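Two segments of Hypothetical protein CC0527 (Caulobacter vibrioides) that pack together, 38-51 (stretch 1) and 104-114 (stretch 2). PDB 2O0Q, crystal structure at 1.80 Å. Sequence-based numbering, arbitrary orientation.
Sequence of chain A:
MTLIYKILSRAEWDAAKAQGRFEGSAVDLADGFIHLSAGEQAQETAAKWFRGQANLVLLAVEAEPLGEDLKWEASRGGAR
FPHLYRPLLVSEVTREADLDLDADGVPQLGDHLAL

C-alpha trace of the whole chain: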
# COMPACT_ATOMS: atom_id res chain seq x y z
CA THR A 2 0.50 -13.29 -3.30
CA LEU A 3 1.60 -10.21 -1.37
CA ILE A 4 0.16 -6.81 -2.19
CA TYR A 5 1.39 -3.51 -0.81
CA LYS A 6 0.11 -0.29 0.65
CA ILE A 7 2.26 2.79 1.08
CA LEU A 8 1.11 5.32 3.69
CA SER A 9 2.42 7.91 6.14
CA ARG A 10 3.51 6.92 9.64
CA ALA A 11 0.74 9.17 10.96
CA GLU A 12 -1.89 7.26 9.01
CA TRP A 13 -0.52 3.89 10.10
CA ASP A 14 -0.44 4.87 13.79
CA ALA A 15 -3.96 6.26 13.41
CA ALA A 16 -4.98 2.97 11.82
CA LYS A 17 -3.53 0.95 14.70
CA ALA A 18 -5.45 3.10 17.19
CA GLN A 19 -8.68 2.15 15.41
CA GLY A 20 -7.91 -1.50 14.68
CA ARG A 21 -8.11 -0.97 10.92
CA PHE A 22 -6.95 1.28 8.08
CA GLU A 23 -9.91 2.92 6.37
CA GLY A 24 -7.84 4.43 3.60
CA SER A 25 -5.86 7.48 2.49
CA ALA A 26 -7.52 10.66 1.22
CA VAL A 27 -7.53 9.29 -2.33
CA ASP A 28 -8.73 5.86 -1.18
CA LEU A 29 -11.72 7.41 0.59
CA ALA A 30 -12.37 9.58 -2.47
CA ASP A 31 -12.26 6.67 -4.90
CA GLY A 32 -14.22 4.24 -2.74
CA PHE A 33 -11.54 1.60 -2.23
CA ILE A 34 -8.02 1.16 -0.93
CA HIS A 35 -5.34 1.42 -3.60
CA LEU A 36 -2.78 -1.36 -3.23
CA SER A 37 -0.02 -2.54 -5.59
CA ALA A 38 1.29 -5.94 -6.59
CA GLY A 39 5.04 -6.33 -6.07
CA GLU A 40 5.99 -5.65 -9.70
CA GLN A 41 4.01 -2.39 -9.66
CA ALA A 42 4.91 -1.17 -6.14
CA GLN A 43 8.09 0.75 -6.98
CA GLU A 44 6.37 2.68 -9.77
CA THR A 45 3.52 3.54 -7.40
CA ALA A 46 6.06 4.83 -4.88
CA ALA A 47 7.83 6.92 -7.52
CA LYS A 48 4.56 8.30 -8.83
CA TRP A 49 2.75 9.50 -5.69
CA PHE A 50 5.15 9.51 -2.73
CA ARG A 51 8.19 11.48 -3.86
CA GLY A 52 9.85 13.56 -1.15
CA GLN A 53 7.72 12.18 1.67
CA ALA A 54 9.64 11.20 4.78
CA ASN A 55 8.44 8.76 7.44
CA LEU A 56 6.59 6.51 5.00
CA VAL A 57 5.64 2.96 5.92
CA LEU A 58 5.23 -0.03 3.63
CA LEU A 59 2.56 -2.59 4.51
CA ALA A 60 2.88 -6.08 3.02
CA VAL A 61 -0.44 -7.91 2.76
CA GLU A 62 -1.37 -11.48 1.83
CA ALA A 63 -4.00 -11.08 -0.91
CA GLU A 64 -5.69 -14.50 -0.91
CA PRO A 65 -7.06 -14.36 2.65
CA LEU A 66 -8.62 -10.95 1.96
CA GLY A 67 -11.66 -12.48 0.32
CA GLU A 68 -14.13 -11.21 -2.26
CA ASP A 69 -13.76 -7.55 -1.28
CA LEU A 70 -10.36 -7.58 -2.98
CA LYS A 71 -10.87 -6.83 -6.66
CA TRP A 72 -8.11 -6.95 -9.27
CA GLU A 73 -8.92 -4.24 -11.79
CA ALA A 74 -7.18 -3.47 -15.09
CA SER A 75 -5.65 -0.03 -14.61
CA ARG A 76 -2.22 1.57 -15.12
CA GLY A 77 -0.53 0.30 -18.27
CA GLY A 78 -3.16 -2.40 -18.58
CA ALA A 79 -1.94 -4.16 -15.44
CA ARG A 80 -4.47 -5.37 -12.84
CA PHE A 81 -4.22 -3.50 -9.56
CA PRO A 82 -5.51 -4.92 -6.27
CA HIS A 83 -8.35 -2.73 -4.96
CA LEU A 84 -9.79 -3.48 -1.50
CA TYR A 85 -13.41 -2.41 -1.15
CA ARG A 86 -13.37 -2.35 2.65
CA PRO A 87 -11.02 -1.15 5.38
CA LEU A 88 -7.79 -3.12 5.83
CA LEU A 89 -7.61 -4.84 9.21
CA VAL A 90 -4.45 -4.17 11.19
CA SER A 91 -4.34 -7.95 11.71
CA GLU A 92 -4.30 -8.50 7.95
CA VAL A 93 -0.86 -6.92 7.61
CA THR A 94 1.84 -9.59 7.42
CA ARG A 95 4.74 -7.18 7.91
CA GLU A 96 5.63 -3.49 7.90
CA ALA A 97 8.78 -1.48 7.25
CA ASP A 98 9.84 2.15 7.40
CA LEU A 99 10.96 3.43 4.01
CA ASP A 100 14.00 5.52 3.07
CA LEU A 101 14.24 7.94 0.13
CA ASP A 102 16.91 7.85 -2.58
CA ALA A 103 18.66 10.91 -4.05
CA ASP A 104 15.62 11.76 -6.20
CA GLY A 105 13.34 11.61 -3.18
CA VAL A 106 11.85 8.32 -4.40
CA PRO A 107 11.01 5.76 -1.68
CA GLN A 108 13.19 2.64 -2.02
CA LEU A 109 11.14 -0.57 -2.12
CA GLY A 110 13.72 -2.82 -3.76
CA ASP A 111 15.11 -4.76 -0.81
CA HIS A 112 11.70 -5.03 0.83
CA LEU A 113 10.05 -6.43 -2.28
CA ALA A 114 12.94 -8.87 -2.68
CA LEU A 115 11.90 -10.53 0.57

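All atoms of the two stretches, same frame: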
# COMPACT_ATOMS: atom_id res chain seq x y z
N ALA A 38 0.65 -4.64 -6.59
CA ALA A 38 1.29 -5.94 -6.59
C ALA A 38 2.78 -5.60 -6.52
O ALA A 38 3.17 -4.47 -6.78
CB ALA A 38 0.99 -6.70 -7.87
N GLY A 39 3.61 -6.58 -6.17
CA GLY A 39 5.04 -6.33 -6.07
C GLY A 39 5.71 -5.70 -7.29
O GLY A 39 6.52 -4.79 -7.15
N GLU A 40 5.37 -6.17 -8.49
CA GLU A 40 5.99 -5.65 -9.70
C GLU A 40 5.58 -4.23 -10.05
O GLU A 40 6.20 -3.59 -10.89
CB GLU A 40 5.68 -6.55 -10.91
CG GLU A 40 5.48 -8.00 -10.57
CD GLU A 40 4.14 -8.25 -9.91
OE1 GLU A 40 3.11 -8.00 -10.56
OE2 GLU A 40 4.12 -8.69 -8.74
N GLN A 41 4.53 -3.73 -9.39
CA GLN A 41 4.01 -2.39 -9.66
C GLN A 41 4.29 -1.42 -8.50
O GLN A 41 4.20 -0.20 -8.67
CB GLN A 41 2.50 -2.48 -9.90
CG GLN A 41 2.03 -3.90 -10.25
CD GLN A 41 0.53 -4.11 -10.14
OE1 GLN A 41 -0.12 -3.70 -9.17
NE2 GLN A 41 -0.03 -4.77 -11.15
N ALA A 42 4.65 -1.96 -7.34
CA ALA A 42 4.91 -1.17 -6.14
C ALA A 42 5.92 -0.03 -6.27
O ALA A 42 5.66 1.09 -5.82
CB ALA A 42 5.32 -2.08 -5.00
N GLN A 43 7.09 -0.30 -6.85
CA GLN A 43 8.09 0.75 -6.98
C GLN A 43 7.59 1.91 -7.83
O GLN A 43 7.85 3.07 -7.51
CB GLN A 43 9.38 0.18 -7.56
CG GLN A 43 10.54 1.17 -7.59
CD GLN A 43 10.91 1.69 -6.21
OE1 GLN A 43 10.72 2.88 -5.91
NE2 GLN A 43 11.42 0.81 -5.37
N GLU A 44 6.88 1.62 -8.91
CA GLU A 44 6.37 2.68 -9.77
C GLU A 44 5.34 3.51 -9.00
O GLU A 44 5.29 4.74 -9.14
CB GLU A 44 5.73 2.12 -11.05
CG GLU A 44 5.49 3.20 -12.12
CD GLU A 44 4.98 2.66 -13.44
OE1 GLU A 44 5.57 1.70 -13.97
OE2 GLU A 44 3.98 3.21 -13.97
N THR A 45 4.52 2.84 -8.20
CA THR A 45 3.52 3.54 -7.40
C THR A 45 4.22 4.49 -6.43
O THR A 45 3.80 5.63 -6.24
CB THR A 45 2.66 2.53 -6.60
OG1 THR A 45 1.89 1.73 -7.50
CG2 THR A 45 1.70 3.27 -5.65
N ALA A 46 5.30 4.01 -5.83
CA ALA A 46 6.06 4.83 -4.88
C ALA A 46 6.64 6.05 -5.58
O ALA A 46 6.54 7.17 -5.08
CB ALA A 46 7.19 3.99 -4.24
N ALA A 47 7.22 5.84 -6.75
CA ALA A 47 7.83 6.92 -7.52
C ALA A 47 6.80 7.92 -8.01
O ALA A 47 7.07 9.11 -8.13
CB ALA A 47 8.59 6.35 -8.70
N LYS A 48 5.60 7.43 -8.31
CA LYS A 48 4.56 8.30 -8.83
C LYS A 48 3.87 9.22 -7.82
O LYS A 48 3.72 10.42 -8.08
CB LYS A 48 3.52 7.43 -9.54
CG LYS A 48 2.51 8.21 -10.37
CD LYS A 48 1.55 7.26 -11.06
CE LYS A 48 0.57 8.01 -11.94
NZ LYS A 48 -0.50 7.10 -12.46
N TRP A 49 3.47 8.69 -6.66
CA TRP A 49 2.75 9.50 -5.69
C TRP A 49 3.39 9.83 -4.34
O TRP A 49 2.82 10.61 -3.58
CB TRP A 49 1.39 8.86 -5.39
CG TRP A 49 0.74 8.21 -6.56
CD1 TRP A 49 0.93 6.93 -6.99
CD2 TRP A 49 -0.22 8.79 -7.44
NE1 TRP A 49 0.15 6.68 -8.09
CE2 TRP A 49 -0.56 7.81 -8.39
CE3 TRP A 49 -0.82 10.05 -7.53
CZ2 TRP A 49 -1.48 8.04 -9.42
CZ3 TRP A 49 -1.73 10.29 -8.55
CH2 TRP A 49 -2.05 9.29 -9.48
N PHE A 50 4.54 9.26 -4.04
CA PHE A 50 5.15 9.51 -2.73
C PHE A 50 6.51 10.17 -2.70
O PHE A 50 7.20 10.11 -1.68
CB PHE A 50 5.19 8.19 -1.96
CG PHE A 50 3.83 7.64 -1.64
CD1 PHE A 50 3.09 8.13 -0.57
CD2 PHE A 50 3.27 6.64 -2.44
CE1 PHE A 50 1.81 7.63 -0.29
CE2 PHE A 50 1.99 6.13 -2.17
CZ PHE A 50 1.26 6.63 -1.10
N ARG A 51 6.90 10.81 -3.80
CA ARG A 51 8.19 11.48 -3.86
C ARG A 51 8.37 12.56 -2.81
O ARG A 51 7.48 13.39 -2.60
CB ARG A 51 8.41 12.11 -5.24
CG ARG A 51 8.40 11.13 -6.38
CD ARG A 51 9.18 11.67 -7.58
NE ARG A 51 8.62 12.90 -8.14
CZ ARG A 51 7.46 12.99 -8.80
NH1 ARG A 51 6.71 11.91 -9.00
NH2 ARG A 51 7.08 14.15 -9.30
N ASP A 104 16.70 11.07 -5.48
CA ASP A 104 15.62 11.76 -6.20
C ASP A 104 14.39 11.95 -5.33
O ASP A 104 13.39 12.51 -5.77
CB ASP A 104 15.23 10.97 -7.45
CG ASP A 104 16.41 10.69 -8.35
OD1 ASP A 104 17.24 11.61 -8.53
OD2 ASP A 104 16.49 9.57 -8.89
N GLY A 105 14.46 11.48 -4.09
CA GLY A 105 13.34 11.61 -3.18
C GLY A 105 12.34 10.48 -3.36
O GLY A 105 11.24 10.51 -2.81
N VAL A 106 12.72 9.47 -4.14
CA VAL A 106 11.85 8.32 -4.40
C VAL A 106 12.04 7.26 -3.32
O VAL A 106 13.17 6.87 -3.01
CB VAL A 106 12.16 7.67 -5.77
CG1 VAL A 106 11.26 6.45 -5.98
CG2 VAL A 106 11.95 8.69 -6.88
N PRO A 107 10.94 6.79 -2.72
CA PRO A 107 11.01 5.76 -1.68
C PRO A 107 11.61 4.47 -2.25
O PRO A 107 11.21 4.02 -3.33
CB PRO A 107 9.54 5.57 -1.27
CG PRO A 107 8.93 6.93 -1.56
CD PRO A 107 9.55 7.26 -2.90
N GLN A 108 12.56 3.87 -1.54
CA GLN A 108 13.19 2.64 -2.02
C GLN A 108 12.43 1.41 -1.55
O GLN A 108 12.36 1.15 -0.35
CB GLN A 108 14.65 2.56 -1.54
CG GLN A 108 15.55 3.68 -2.04
CD GLN A 108 17.01 3.45 -1.68
OE1 GLN A 108 17.36 3.38 -0.50
NE2 GLN A 108 17.85 3.34 -2.70
N LEU A 109 11.88 0.64 -2.48
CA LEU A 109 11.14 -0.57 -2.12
C LEU A 109 11.89 -1.84 -2.48
O LEU A 109 11.55 -2.93 -2.01
CB LEU A 109 9.78 -0.61 -2.82
CG LEU A 109 8.77 0.52 -2.63
CD1 LEU A 109 7.38 -0.01 -2.96
CD2 LEU A 109 8.81 1.03 -1.21
N GLY A 110 12.92 -1.69 -3.30
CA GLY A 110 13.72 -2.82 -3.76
C GLY A 110 13.98 -3.96 -2.80
O GLY A 110 13.49 -5.08 -3.00
N ASP A 111 14.78 -3.71 -1.76
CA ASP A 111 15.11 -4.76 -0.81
C ASP A 111 13.91 -5.35 -0.07
O ASP A 111 13.91 -6.52 0.29
CB ASP A 111 16.15 -4.26 0.19
CG ASP A 111 17.47 -3.92 -0.47
OD1 ASP A 111 17.78 -4.52 -1.52
OD2 ASP A 111 18.21 -3.07 0.06
N HIS A 112 12.88 -4.54 0.15
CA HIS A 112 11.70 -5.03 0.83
C HIS A 112 10.88 -5.94 -0.06
O HIS A 112 10.34 -6.94 0.39
CB HIS A 112 10.86 -3.86 1.34
CG HIS A 112 11.53 -3.07 2.42
ND1 HIS A 112 12.03 -1.81 2.21
CD2 HIS A 112 11.87 -3.41 3.69
CE1 HIS A 112 12.65 -1.39 3.31
NE2 HIS A 112 12.57 -2.35 4.21
N LEU A 113 10.80 -5.61 -1.35
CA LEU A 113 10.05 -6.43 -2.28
C LEU A 113 10.77 -7.75 -2.53
O LEU A 113 10.15 -8.78 -2.78
CB LEU A 113 9.86 -5.69 -3.61
CG LEU A 113 8.98 -4.44 -3.55
CD1 LEU A 113 8.95 -3.75 -4.91
CD2 LEU A 113 7.56 -4.84 -3.11
N ALA A 114 12.10 -7.70 -2.45
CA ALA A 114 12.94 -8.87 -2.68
C ALA A 114 12.70 -9.96 -1.65
O ALA A 114 12.98 -11.13 -1.89
CB ALA A 114 14.41 -8.46 -2.67

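A mostly apolar contact joins the helix 39-49 to a C-terminal segment that runs against it in the opposite sense, burying 521 Å² in total, with no clear hydrogen bond between the two stretches. The antiparallel course shows in the CA pairing, from Gly39 with Leu113 through Gln43 with Leu109 and Ala46 with Pro107 to Arg51 with Val106. Along this face the helix offers Gly39, Ala42, Ala46 and Ala47, against which Leu113, Leu109, Pro107 and Val106 pack. Ala42 and Ala46 both point toward the other segment: Ala42 CB lies 3.6 Å from Leu109 CD1 and 4.0 Å from Leu113 CD1, while Ala46 CB lies 4.1 Å from both Leu109 CG and Pro107 CB. Leu109 therefore packs against two alanines one helical turn apart. At Gly39 the backbone itself forms the surface, and its O atom is 3.5 Å from Leu113 CD1. Farther along, Ala47 CB meets Val106 CG1 at 3.8 Å, and Phe50 CB approaches Pro107 CG at 4.0 Å, although the Phe50 ring leads away from the contact.

Gln43 is the polar exception. Its CA-to-CB bond points sideways, but its t rotamer at chi1 carries the amide to the backbone of the other segment, with OE1 2.9 Å from Pro107 O and NE2 2.9 Å from Leu109 N. Such like-with-like pairing suggests that the amide is modelled turned over, so its bonding remains open.

Beyond the helix, the CA of Arg51 makes a CA-H...O contact of 3.4 Å with Gly105 O. The Arg51 side chain folds back along its own stretch, where NH1 donates a hydrogen bond to Ala47 O (3.0 Å), and its CD stays 4.1 Å from Val106 CG2. Gly105 has positive phi (85°); a CB there would jam against the carbonyl O of Asp104, so this backbone conformation calls for glycine.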